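Local coordinates for type IV pilus assembly protein PilF (Thermus thermophilus HB8, PDB 5OIU), which binds ATP and, as a hexameric AAA+ motor of the secretion ATPase family, probably uses its hydrolysis to power assembly of type IV pili, at residues R32-V38 with Y49-K54; F200-R205 with E224-A229; Q275-V281 with Y325-I331. All coordinates share one frame. Numbering follows the deposited sequence.

Contact 1 (R32-V38 with Y49-K54)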
loop_
_atom_site.group_PDB
_atom_site.type_symbol
_atom_site.label_atom_id
_atom_site.label_comp_id
_atom_site.label_asym_id
_atom_site.label_seq_id
_atom_site.Cartn_x
_atom_site.Cartn_y
_atom_site.Cartn_z
ATOM N N ARG C 32 -46.526 1.650 11.360
ATOM C CA ARG C 32 -47.311 2.274 10.296
ATOM C C ARG C 32 -47.610 3.728 10.687
ATOM O O ARG C 32 -47.035 4.271 11.635
ATOM C CB ARG C 32 -48.583 1.460 10.018
ATOM C CG ARG C 32 -48.348 0.230 9.127
ATOM C CD ARG C 32 -49.538 -0.748 9.088
ATOM N NE ARG C 32 -49.149 -2.048 8.525
ATOM C CZ ARG C 32 -49.967 -3.094 8.386
ATOM N NH1 ARG C 32 -49.508 -4.238 7.876
ATOM N NH2 ARG C 32 -51.239 -3.004 8.766
ATOM N N GLN C 33 -48.515 4.370 9.950
ATOM C CA GLN C 33 -48.758 5.793 10.184
ATOM C C GLN C 33 -49.406 6.033 11.543
ATOM O O GLN C 33 -48.976 6.917 12.296
ATOM C CB GLN C 33 -49.626 6.365 9.070
ATOM C CG GLN C 33 -49.736 7.867 9.055
ATOM C CD GLN C 33 -50.510 8.338 7.844
ATOM O OE1 GLN C 33 -51.565 7.783 7.525
ATOM N NE2 GLN C 33 -49.978 9.340 7.139
ATOM N N ASN C 34 -50.420 5.233 11.890
ATOM C CA ASN C 34 -51.179 5.438 13.116
ATOM C C ASN C 34 -51.127 4.279 14.107
ATOM O O ASN C 34 -51.680 4.411 15.205
ATOM C CB ASN C 34 -52.626 5.764 12.756
ATOM C CG ASN C 34 -52.711 7.032 11.959
ATOM O OD1 ASN C 34 -53.135 7.034 10.800
ATOM N ND2 ASN C 34 -52.236 8.124 12.558
ATOM N N ASP C 35 -50.450 3.178 13.776
ATOM C CA ASP C 35 -50.308 2.048 14.680
ATOM C C ASP C 35 -49.050 1.260 14.316
ATOM O O ASP C 35 -48.345 1.569 13.351
ATOM C CB ASP C 35 -51.551 1.153 14.627
ATOM C CG ASP C 35 -51.813 0.600 13.240
ATOM O OD1 ASP C 35 -51.435 1.266 12.246
ATOM O OD2 ASP C 35 -52.395 -0.501 13.141
ATOM N N VAL C 36 -48.762 0.238 15.112
ATOM C CA VAL C 36 -47.787 -0.783 14.758
ATOM C C VAL C 36 -48.562 -2.074 14.532
ATOM O O VAL C 36 -49.335 -2.504 15.399
ATOM C CB VAL C 36 -46.712 -0.965 15.839
ATOM C CG1 VAL C 36 -45.811 -2.081 15.448
ATOM C CG2 VAL C 36 -45.920 0.305 16.029
ATOM N N GLN C 37 -48.385 -2.669 13.361
ATOM C CA GLN C 37 -49.013 -3.934 13.037
ATOM C C GLN C 37 -47.996 -5.053 13.202
ATOM O O GLN C 37 -46.821 -4.901 12.852
ATOM C CB GLN C 37 -49.580 -3.929 11.612
ATOM C CG GLN C 37 -49.836 -5.332 11.034
ATOM C CD GLN C 37 -51.293 -5.791 11.147
ATOM O OE1 GLN C 37 -52.158 -5.323 10.402
ATOM N NE2 GLN C 37 -51.562 -6.712 12.081
ATOM N N VAL C 38 -48.453 -6.163 13.773
ATOM C CA VAL C 38 -47.667 -7.381 13.908
ATOM C C VAL C 38 -48.253 -8.405 12.952
ATOM O O VAL C 38 -49.464 -8.654 12.969
ATOM C CB VAL C 38 -47.679 -7.892 15.360
ATOM C CG1 VAL C 38 -46.948 -9.228 15.503
ATOM C CG2 VAL C 38 -47.073 -6.853 16.263
ATOM N N TYR C 49 -51.684 -10.635 12.895
ATOM C CA TYR C 49 -51.761 -11.176 14.251
ATOM C C TYR C 49 -52.431 -10.201 15.220
ATOM O O TYR C 49 -53.414 -10.548 15.885
ATOM C CB TYR C 49 -50.355 -11.515 14.762
ATOM C CG TYR C 49 -50.324 -11.977 16.205
ATOM C CD1 TYR C 49 -50.956 -13.155 16.584
ATOM C CD2 TYR C 49 -49.662 -11.250 17.184
ATOM C CE1 TYR C 49 -50.925 -13.602 17.896
ATOM C CE2 TYR C 49 -49.628 -11.693 18.508
ATOM C CZ TYR C 49 -50.271 -12.868 18.850
ATOM O OH TYR C 49 -50.279 -13.338 20.142
ATOM N N SER C 50 -51.889 -8.982 15.315
ATOM C CA SER C 50 -52.255 -8.005 16.334
ATOM C C SER C 50 -51.749 -6.628 15.910
ATOM O O SER C 50 -50.892 -6.507 15.031
ATOM C CB SER C 50 -51.687 -8.410 17.702
ATOM O OG SER C 50 -51.420 -7.280 18.507
ATOM N N THR C 51 -52.308 -5.585 16.532
ATOM C CA THR C 51 -51.824 -4.223 16.364
ATOM C C THR C 51 -51.495 -3.622 17.719
ATOM O O THR C 51 -52.048 -4.006 18.751
ATOM C CB THR C 51 -52.825 -3.292 15.676
ATOM O OG1 THR C 51 -53.828 -2.924 16.623
ATOM C CG2 THR C 51 -53.460 -3.933 14.449
ATOM N N LEU C 52 -50.597 -2.644 17.688
ATOM C CA LEU C 52 -50.030 -1.979 18.840
ATOM C C LEU C 52 -50.076 -0.477 18.610
ATOM O O LEU C 52 -49.905 -0.026 17.471
ATOM C CB LEU C 52 -48.574 -2.405 19.054
ATOM C CG LEU C 52 -48.256 -3.265 20.268
ATOM C CD1 LEU C 52 -49.034 -4.574 20.229
ATOM C CD2 LEU C 52 -46.754 -3.510 20.318
ATOM N N PRO C 53 -50.313 0.317 19.653
ATOM C CA PRO C 53 -50.247 1.773 19.488
ATOM C C PRO C 53 -48.810 2.219 19.287
ATOM O O PRO C 53 -47.882 1.656 19.876
ATOM C CB PRO C 53 -50.831 2.308 20.800
ATOM C CG PRO C 53 -50.627 1.204 21.764
ATOM C CD PRO C 53 -50.771 -0.064 20.994
ATOM N N LYS C 54 -48.631 3.237 18.441
ATOM C CA LYS C 54 -47.295 3.632 18.009
ATOM C C LYS C 54 -46.379 4.020 19.164
ATOM O O LYS C 54 -45.154 3.933 19.021
ATOM C CB LYS C 54 -47.395 4.780 17.006
ATOM C CG LYS C 54 -46.124 4.980 16.201
ATOM C CD LYS C 54 -46.449 5.369 14.773
ATOM C CE LYS C 54 -45.203 5.890 14.077
ATOM N NZ LYS C 54 -45.567 7.059 13.226
#
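A beta hairpin shows how two antiparallel strands can be laced by backbone bonds and yet absorb an irregularity. Here strand 36-42 pairs with strand 45-52, one of the two outermost strands, within the chain, of an antiparallel sheet; the short segments run at 164° with their axes 4.5 Å apart. Tyr49 opens the second segment with a classic beta bulge: it and Ser50 both face Val38. Tyr49 N donates to Val38 O at 3.0 Å, while Ser50 N reaches the same oxygen, Val38 O, only weakly at 3.4 Å. The tyrosine ring lies against the valine, CD2 of Tyr49 being 3.8 Å from CG1 of Val38. Ser50 O then accepts from Val38 N at 2.8 Å. Thr51 forms a non-hydrogen-bonded pair with Gln37, and its CA makes a CA-H...O contact of 3.2 Å with Val36 O. Leu52 restores the tight pairing: its N gives a bond of 2.6 Å to Val36 O, and its O takes one of 2.6 Å from Val36 N. Leu52 CB lies 4.0 Å from Val36 CB. Val36, Val38 and Leu52 share one face of the sheet, which helices 6-22 and 57-67 cover through Phe11, Val15, Leu57 and Val60. Beyond Pro53, Lys54 folds back along the turn preceding strand 36-42, bringing CD to 3.4 Å from Arg32 O and NZ to 3.5 Å from Gln33 O. The chemistry thus divides: main-chain hydrogen bonds set the register, and apolar side chains on one face fasten the hairpin to its helices.

Contact 2 (F200-R205 with E224-A229); sequences FARALR and ETAKIA
Both segments are helical, and they run nearly parallel: the axes of 200-205 and 224-229 come within 8.9 Å at a crossing angle of 20°. This is the side-by-side helix packing of an alpha/beta P-loop ATPase domain, with strand 214-217 lying between the two helices in sequence and touching their inner side chains. Closest in register are Ala201 and Thr225, whose CA atoms stand 4.9 Å apart, a proximity that the small alanine permits; farther along, Arg205 and Ile228 have CA atoms 6.9 Å apart. Ala201 CB lies 4.0 Å from Glu224 CB, and Phe200 CB is 3.4 Å from Thr225 OG1. One turn on, Leu204 (chi1 t, chi2 p) points toward the partner helix, placing CG 3.6 Å from Ile228 CG2 and CD2 4.0 Å from Ala229 CB; Ile215 and Val217 back this leucine from the sheet. Ile228, with chi1 m and chi2 t, sets CD1 against one face of the Arg205 guanidinium, 3.2 Å from its NH2. The arginine (chi1 t, chi2 t, chi3 m) reaches across to Glu224 in a long salt bridge, NH2 to OE2 3.7 Å. A water closes the gap, accepting from Arg205 NH2 at 3.1 Å and donating to Glu224 OE2 at 3.1 Å.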
loop_
_atom_site.group_PDB
_atom_site.type_symbol
_atom_site.label_atom_id
_atom_site.label_comp_id
_atom_site.label_asym_id
_atom_site.label_seq_id
_atom_site.Cartn_x
_atom_site.Cartn_y
_atom_site.Cartn_z
ATOM N N PHE C 200 -12.499 -13.229 24.198
ATOM C CA PHE C 200 -11.833 -14.219 23.368
ATOM C C PHE C 200 -10.346 -14.249 23.676
ATOM O O PHE C 200 -9.790 -15.292 24.034
ATOM C CB PHE C 200 -12.080 -13.912 21.889
ATOM C CG PHE C 200 -13.346 -14.537 21.336
ATOM C CD1 PHE C 200 -13.425 -15.897 21.120
ATOM C CD2 PHE C 200 -14.438 -13.759 21.025
ATOM C CE1 PHE C 200 -14.562 -16.475 20.619
ATOM C CE2 PHE C 200 -15.590 -14.331 20.506
ATOM C CZ PHE C 200 -15.650 -15.691 20.309
ATOM N N ALA C 201 -9.695 -13.088 23.584
ATOM C CA ALA C 201 -8.245 -13.045 23.732
ATOM C C ALA C 201 -7.823 -13.513 25.108
ATOM O O ALA C 201 -6.871 -14.283 25.236
ATOM C CB ALA C 201 -7.714 -11.632 23.472
ATOM N N ARG C 202 -8.512 -13.051 26.153
ATOM C CA ARG C 202 -8.103 -13.405 27.507
ATOM C C ARG C 202 -8.263 -14.902 27.758
ATOM O O ARG C 202 -7.381 -15.532 28.358
ATOM C CB ARG C 202 -8.901 -12.596 28.526
ATOM C CG ARG C 202 -8.718 -13.060 29.960
ATOM C CD ARG C 202 -7.371 -12.630 30.515
ATOM N NE ARG C 202 -7.243 -12.938 31.939
ATOM C CZ ARG C 202 -7.916 -12.314 32.905
ATOM N NH1 ARG C 202 -8.767 -11.329 32.609
ATOM N NH2 ARG C 202 -7.732 -12.671 34.174
ATOM N N ALA C 203 -9.365 -15.494 27.280
ATOM C CA ALA C 203 -9.526 -16.944 27.367
ATOM C C ALA C 203 -8.471 -17.674 26.538
ATOM O O ALA C 203 -7.855 -18.636 27.008
ATOM C CB ALA C 203 -10.929 -17.345 26.912
ATOM N N LEU C 204 -8.247 -17.229 25.301
ATOM C CA LEU C 204 -7.356 -17.958 24.402
ATOM C C LEU C 204 -5.927 -17.986 24.949
ATOM O O LEU C 204 -5.219 -18.997 24.827
ATOM C CB LEU C 204 -7.406 -17.326 23.010
ATOM C CG LEU C 204 -6.853 -18.065 21.789
ATOM C CD1 LEU C 204 -7.282 -19.512 21.830
ATOM C CD2 LEU C 204 -7.284 -17.396 20.475
ATOM N N ARG C 205 -5.495 -16.890 25.576
ATOM C CA ARG C 205 -4.172 -16.853 26.188
ATOM C C ARG C 205 -4.076 -17.820 27.368
ATOM O O ARG C 205 -3.049 -18.482 27.562
ATOM C CB ARG C 205 -3.845 -15.427 26.630
ATOM C CG ARG C 205 -2.369 -15.134 26.665
ATOM C CD ARG C 205 -2.109 -13.619 26.844
ATOM N NE ARG C 205 -2.076 -12.807 25.615
ATOM C CZ ARG C 205 -1.235 -12.988 24.589
ATOM N NH1 ARG C 205 -0.349 -13.995 24.603
ATOM N NH2 ARG C 205 -1.290 -12.165 23.530
ATOM N N GLU C 224 -5.889 -9.090 18.529
ATOM C CA GLU C 224 -5.248 -9.918 19.553
ATOM C C GLU C 224 -5.611 -11.393 19.406
ATOM O O GLU C 224 -4.739 -12.272 19.517
ATOM C CB GLU C 224 -5.635 -9.406 20.945
ATOM C CG GLU C 224 -4.495 -9.353 21.952
ATOM C CD GLU C 224 -3.233 -8.662 21.388
ATOM O OE1 GLU C 224 -3.370 -7.727 20.547
ATOM O OE2 GLU C 224 -2.100 -9.053 21.787
ATOM N N THR C 225 -6.891 -11.677 19.126
ATOM C CA THR C 225 -7.342 -13.057 18.966
ATOM C C THR C 225 -6.741 -13.698 17.723
ATOM O O THR C 225 -6.294 -14.850 17.770
ATOM C CB THR C 225 -8.873 -13.121 18.905
ATOM O OG1 THR C 225 -9.427 -12.693 20.165
ATOM C CG2 THR C 225 -9.343 -14.531 18.576
ATOM N N ALA C 226 -6.721 -12.971 16.603
ATOM C CA ALA C 226 -6.106 -13.515 15.398
ATOM C C ALA C 226 -4.630 -13.819 15.629
ATOM O O ALA C 226 -4.107 -14.825 15.136
ATOM C CB ALA C 226 -6.277 -12.551 14.223
ATOM N N LYS C 227 -3.940 -12.967 16.381
ATOM C CA LYS C 227 -2.515 -13.197 16.564
ATOM C C LYS C 227 -2.273 -14.371 17.506
ATOM O O LYS C 227 -1.443 -15.239 17.213
ATOM C CB LYS C 227 -1.825 -11.916 17.047
ATOM C CG LYS C 227 -0.969 -11.206 15.963
ATOM C CD LYS C 227 0.391 -11.947 15.693
ATOM C CE LYS C 227 1.134 -11.469 14.408
ATOM N NZ LYS C 227 1.816 -12.579 13.678
ATOM N N ILE C 228 -3.025 -14.459 18.608
ATOM C CA ILE C 228 -2.865 -15.605 19.513
ATOM C C ILE C 228 -3.270 -16.906 18.823
ATOM O O ILE C 228 -2.611 -17.938 18.976
ATOM C CB ILE C 228 -3.653 -15.392 20.816
ATOM C CG1 ILE C 228 -3.098 -14.195 21.583
ATOM C CG2 ILE C 228 -3.603 -16.630 21.671
ATOM C CD1 ILE C 228 -4.004 -13.711 22.648
ATOM N N ALA C 229 -4.343 -16.879 18.036
ATOM C CA ALA C 229 -4.745 -18.099 17.346
ATOM C C ALA C 229 -3.683 -18.539 16.346
ATOM O O ALA C 229 -3.388 -19.733 16.244
ATOM C CB ALA C 229 -6.098 -17.901 16.663
HETATM O O HOH W 1 0.206 -11.035 21.123
#

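Contact 3 (Q275-V281 with Y325-I331); sequences QRLVRRV and YKGRYAI. With ATP (adenosine-5'-triphosphate), chain Q.
Antiparallel edge pairing in the mixed sheet of the P-loop ATPase core joins strand 275-281 to strand 328-331, beside the ATP base. The short segments make 143° with axes 4.5 Å apart. Hydrogen bonds join Arg276 N to Ile331 O (3.1 Å), Ile331 N to Arg276 O (3.0 Å), Val278 N to Tyr329 O (2.8 Å) and Tyr329 N to Val278 O (2.9 Å). Leu277-Ala330 and Arg279-Arg328 are non-hydrogen-bonded pairs. The chain then turns a corner at Gly327 (phi 82°, psi 177°) and a beta bulge shifts the register by one: Arg280 N donates to Gly327 O at 3.0 Å, Arg280 O accepts from Lys326 N at 2.7 Å, and Val281 falls opposite Tyr325.

Val278 CG1 packs 3.9 Å from Ile331 CG2 on the face covered by helices 366-374 and 381-387. Arg279, with chi1 m, lays CB over the Tyr325 ring, 4.0 Å from its centroid, a CH-pi contact; its NE is bridged to Glu383. Extended Arg280 (chi1 to chi3 t) brings CZ 3.6 Å from Tyr329 CD2.

On the other face Leu277 (m, t) sets CD2 3.9 Å from Ala330 CB, and CD1 3.3 Å from ATP O4' and 3.6 Å from Arg328 CZ, over one guanidinium face. Arg328 O lies 3.4 Å from ATP C2, and Ala330 CB 3.6 Å from ATP N6. Gln275 hydrogen-bonds Ser153 of the P-loop and Thr158 of the following helix. Backbone pairing therefore fixes a mixed surface against the nucleoside, Leu277 and Ala330 apolar, Arg328 bringing guanidinium and carbonyl, while P-loop residues such as Gly154 and Lys155 hydrogen-bond the ATP.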
loop_
_atom_site.group_PDB
_atom_site.type_symbol
_atom_site.label_atom_id
_atom_site.label_comp_id
_atom_site.label_asym_id
_atom_site.label_seq_id
_atom_site.Cartn_x
_atom_site.Cartn_y
_atom_site.Cartn_z
ATOM N N GLN C 275 -18.246 -21.539 2.785
ATOM C CA GLN C 275 -19.440 -22.280 2.418
ATOM C C GLN C 275 -20.687 -21.397 2.372
ATOM O O GLN C 275 -20.707 -20.264 2.863
ATOM C CB GLN C 275 -19.645 -23.480 3.357
ATOM C CG GLN C 275 -19.840 -23.193 4.838
ATOM C CD GLN C 275 -20.097 -24.500 5.602
ATOM O OE1 GLN C 275 -19.200 -25.330 5.768
ATOM N NE2 GLN C 275 -21.332 -24.694 6.038
ATOM N N ARG C 276 -21.721 -21.951 1.737
ATOM C CA ARG C 276 -23.049 -21.365 1.633
ATOM C C ARG C 276 -24.098 -22.446 1.867
ATOM O O ARG C 276 -23.865 -23.631 1.606
ATOM C CB ARG C 276 -23.303 -20.738 0.249
ATOM C CG ARG C 276 -22.334 -19.675 -0.126
ATOM C CD ARG C 276 -22.402 -18.530 0.862
ATOM N NE ARG C 276 -21.766 -17.360 0.270
ATOM C CZ ARG C 276 -20.452 -17.153 0.287
ATOM N NH1 ARG C 276 -19.642 -18.025 0.905
ATOM N NH2 ARG C 276 -19.949 -16.071 -0.302
ATOM N N LEU C 277 -25.278 -22.028 2.306
ATOM C CA LEU C 277 -26.432 -22.921 2.309
ATOM C C LEU C 277 -27.378 -22.569 1.151
ATOM O O LEU C 277 -27.779 -21.409 0.991
ATOM C CB LEU C 277 -27.147 -22.854 3.659
ATOM C CG LEU C 277 -26.365 -23.370 4.882
ATOM C CD1 LEU C 277 -27.261 -23.458 6.118
ATOM C CD2 LEU C 277 -25.726 -24.728 4.621
ATOM N N VAL C 278 -27.701 -23.568 0.322
ATOM C CA VAL C 278 -28.701 -23.435 -0.736
ATOM C C VAL C 278 -29.928 -24.228 -0.334
ATOM O O VAL C 278 -29.857 -25.193 0.434
ATOM C CB VAL C 278 -28.247 -23.915 -2.137
ATOM C CG1 VAL C 278 -26.993 -23.216 -2.602
ATOM C CG2 VAL C 278 -28.073 -25.401 -2.144
ATOM N N ARG C 279 -31.066 -23.824 -0.883
ATOM C CA ARG C 279 -32.304 -24.530 -0.624
ATOM C C ARG C 279 -32.371 -25.786 -1.483
ATOM O O ARG C 279 -31.895 -25.818 -2.626
ATOM C CB ARG C 279 -33.503 -23.629 -0.893
ATOM C CG ARG C 279 -33.723 -22.621 0.203
ATOM C CD ARG C 279 -35.049 -21.947 0.033
ATOM N NE ARG C 279 -35.068 -21.167 -1.196
ATOM C CZ ARG C 279 -36.167 -20.668 -1.760
ATOM N NH1 ARG C 279 -37.363 -20.869 -1.215
ATOM N NH2 ARG C 279 -36.062 -19.965 -2.878
ATOM N N ARG C 280 -32.977 -26.819 -0.916
ATOM C CA ARG C 280 -32.956 -28.163 -1.454
ATOM C C ARG C 280 -34.270 -28.465 -2.169
ATOM O O ARG C 280 -35.348 -28.290 -1.590
ATOM C CB ARG C 280 -32.724 -29.140 -0.310
ATOM C CG ARG C 280 -32.505 -30.541 -0.735
ATOM C CD ARG C 280 -31.996 -31.330 0.433
ATOM N NE ARG C 280 -31.501 -32.623 -0.011
ATOM C CZ ARG C 280 -30.852 -33.473 0.770
ATOM N NH1 ARG C 280 -30.625 -33.158 2.045
ATOM N NH2 ARG C 280 -30.437 -34.629 0.270
ATOM N N VAL C 281 -34.181 -28.921 -3.422
ATOM C CA VAL C 281 -35.386 -29.177 -4.205
ATOM C C VAL C 281 -36.225 -30.265 -3.545
ATOM O O VAL C 281 -35.707 -31.325 -3.168
ATOM C CB VAL C 281 -35.009 -29.579 -5.641
ATOM C CG1 VAL C 281 -36.243 -30.044 -6.395
ATOM C CG2 VAL C 281 -34.332 -28.423 -6.375
ATOM N N TYR C 325 -39.164 -26.462 -2.479
ATOM C CA TYR C 325 -37.969 -26.737 -1.714
ATOM C C TYR C 325 -38.350 -27.345 -0.374
ATOM O O TYR C 325 -39.430 -27.088 0.160
ATOM C CB TYR C 325 -37.157 -25.457 -1.468
ATOM C CG TYR C 325 -36.678 -24.705 -2.698
ATOM C CD1 TYR C 325 -35.592 -25.153 -3.438
ATOM C CD2 TYR C 325 -37.276 -23.507 -3.073
ATOM C CE1 TYR C 325 -35.137 -24.444 -4.540
ATOM C CE2 TYR C 325 -36.835 -22.800 -4.168
ATOM C CZ TYR C 325 -35.766 -23.267 -4.905
ATOM O OH TYR C 325 -35.332 -22.541 -5.999
ATOM N N LYS C 326 -37.440 -28.135 0.182
ATOM C CA LYS C 326 -37.576 -28.604 1.558
ATOM C C LYS C 326 -36.187 -28.910 2.065
ATOM O O LYS C 326 -35.489 -29.740 1.471
ATOM C CB LYS C 326 -38.458 -29.841 1.649
ATOM C CG LYS C 326 -38.330 -30.569 2.983
ATOM C CD LYS C 326 -39.560 -31.385 3.274
ATOM C CE LYS C 326 -40.661 -30.506 3.820
ATOM N NZ LYS C 326 -41.930 -31.263 3.965
ATOM N N GLY C 327 -35.783 -28.240 3.143
ATOM C CA GLY C 327 -34.449 -28.419 3.686
ATOM C C GLY C 327 -33.390 -27.587 2.962
ATOM O O GLY C 327 -33.645 -26.861 1.982
ATOM N N ARG C 328 -32.167 -27.685 3.484
ATOM C CA ARG C 328 -31.039 -26.952 2.943
ATOM C C ARG C 328 -29.873 -27.910 2.763
ATOM O O ARG C 328 -29.865 -29.021 3.305
ATOM C CB ARG C 328 -30.659 -25.762 3.841
ATOM C CG ARG C 328 -31.862 -24.961 4.313
ATOM C CD ARG C 328 -31.553 -24.035 5.489
ATOM N NE ARG C 328 -30.982 -22.785 5.008
ATOM C CZ ARG C 328 -30.452 -21.847 5.786
ATOM N NH1 ARG C 328 -30.416 -21.995 7.108
ATOM N NH2 ARG C 328 -29.952 -20.752 5.229
ATOM N N TYR C 329 -28.897 -27.469 1.968
ATOM C CA TYR C 329 -27.737 -28.263 1.581
ATOM C C TYR C 329 -26.565 -27.317 1.378
ATOM O O TYR C 329 -26.745 -26.174 0.954
ATOM C CB TYR C 329 -28.020 -29.055 0.308
ATOM C CG TYR C 329 -27.221 -30.326 0.098
ATOM C CD1 TYR C 329 -25.954 -30.285 -0.456
ATOM C CD2 TYR C 329 -27.769 -31.572 0.390
ATOM C CE1 TYR C 329 -25.238 -31.441 -0.698
ATOM C CE2 TYR C 329 -27.067 -32.735 0.154
ATOM C CZ TYR C 329 -25.794 -32.667 -0.393
ATOM O OH TYR C 329 -25.065 -33.820 -0.626
ATOM N N ALA C 330 -25.371 -27.776 1.712
ATOM C CA ALA C 330 -24.216 -26.898 1.716
ATOM C C ALA C 330 -23.456 -27.029 0.408
ATOM O O ALA C 330 -23.457 -28.089 -0.226
ATOM C CB ALA C 330 -23.289 -27.216 2.887
ATOM N N ILE C 331 -22.812 -25.924 0.007
ATOM C CA ILE C 331 -21.879 -25.889 -1.113
ATOM C C ILE C 331 -20.555 -25.313 -0.614
ATOM O O ILE C 331 -20.515 -24.463 0.284
ATOM C CB ILE C 331 -22.450 -25.073 -2.299
ATOM C CG1 ILE C 331 -22.440 -23.569 -2.015
ATOM C CG2 ILE C 331 -23.883 -25.487 -2.604
ATOM C CD1 ILE C 331 -23.194 -22.791 -3.068
HETATM P PG ATP Q . -23.588 -17.687 12.690
HETATM O O1G ATP Q . -23.217 -16.725 11.565
HETATM O O2G ATP Q . -22.424 -18.070 13.579
HETATM O O3G ATP Q . -24.803 -17.289 13.487
HETATM P PB ATP Q . -23.255 -20.208 11.347
HETATM O O1B ATP Q . -22.560 -19.669 10.123
HETATM O O2B ATP Q . -22.477 -20.875 12.457
HETATM O O3B ATP Q . -24.149 -19.040 11.999
HETATM P PA ATP Q . -24.969 -22.379 11.873
HETATM O O1A ATP Q . -24.186 -23.650 12.063
HETATM O O2A ATP Q . -25.414 -21.617 13.099
HETATM O O3A ATP Q . -24.313 -21.313 10.861
HETATM O "O5'" ATP Q . -26.254 -22.860 11.045
HETATM C "C5'" ATP Q . -27.305 -21.968 10.683
HETATM C "C4'" ATP Q . -28.519 -22.832 10.364
HETATM O "O4'" ATP Q . -28.279 -23.642 9.208
HETATM C "C3'" ATP Q . -28.802 -23.767 11.523
HETATM O "O3'" ATP Q . -30.235 -23.740 11.669
HETATM C "C2'" ATP Q . -28.234 -25.102 11.050
HETATM O "O2'" ATP Q . -28.841 -26.258 11.654
HETATM C "C1'" ATP Q . -28.398 -25.025 9.530
HETATM N N9 ATP Q . -27.349 -25.755 8.790
HETATM C C8 ATP Q . -26.021 -25.607 8.991
HETATM N N7 ATP Q . -25.313 -26.404 8.149
HETATM C C5 ATP Q . -26.188 -27.088 7.394
HETATM C C6 ATP Q . -26.092 -28.095 6.315
HETATM N N6 ATP Q . -24.890 -28.548 5.875
HETATM N N1 ATP Q . -27.244 -28.551 5.780
HETATM C C2 ATP Q . -28.440 -28.101 6.214
HETATM N N3 ATP Q . -28.603 -27.185 7.190
HETATM C C4 ATP Q . -27.532 -26.648 7.814
#

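In the fold
The three contacts sample one chain at different distances from its nucleotide. Contact 3 alone touches ATP, contributing Leu277, Arg328 and Ala330 to the pocket, and its centre is 12 Å from that of the chain. Contact 2 lies on the opposite side of the chain's centre, with centres 33 Å and nearest atoms about 18 Å apart; yet it belongs to the same mixed-sheet core, and the side chain of Phe200 is about 10 Å from both ATP and magnesium. Contact 1 sits in the separate six-stranded antiparallel sheet, its centre 35 Å from contact 3 and 46 Å from contact 2. The bound nucleotide lies between these two sheet regions.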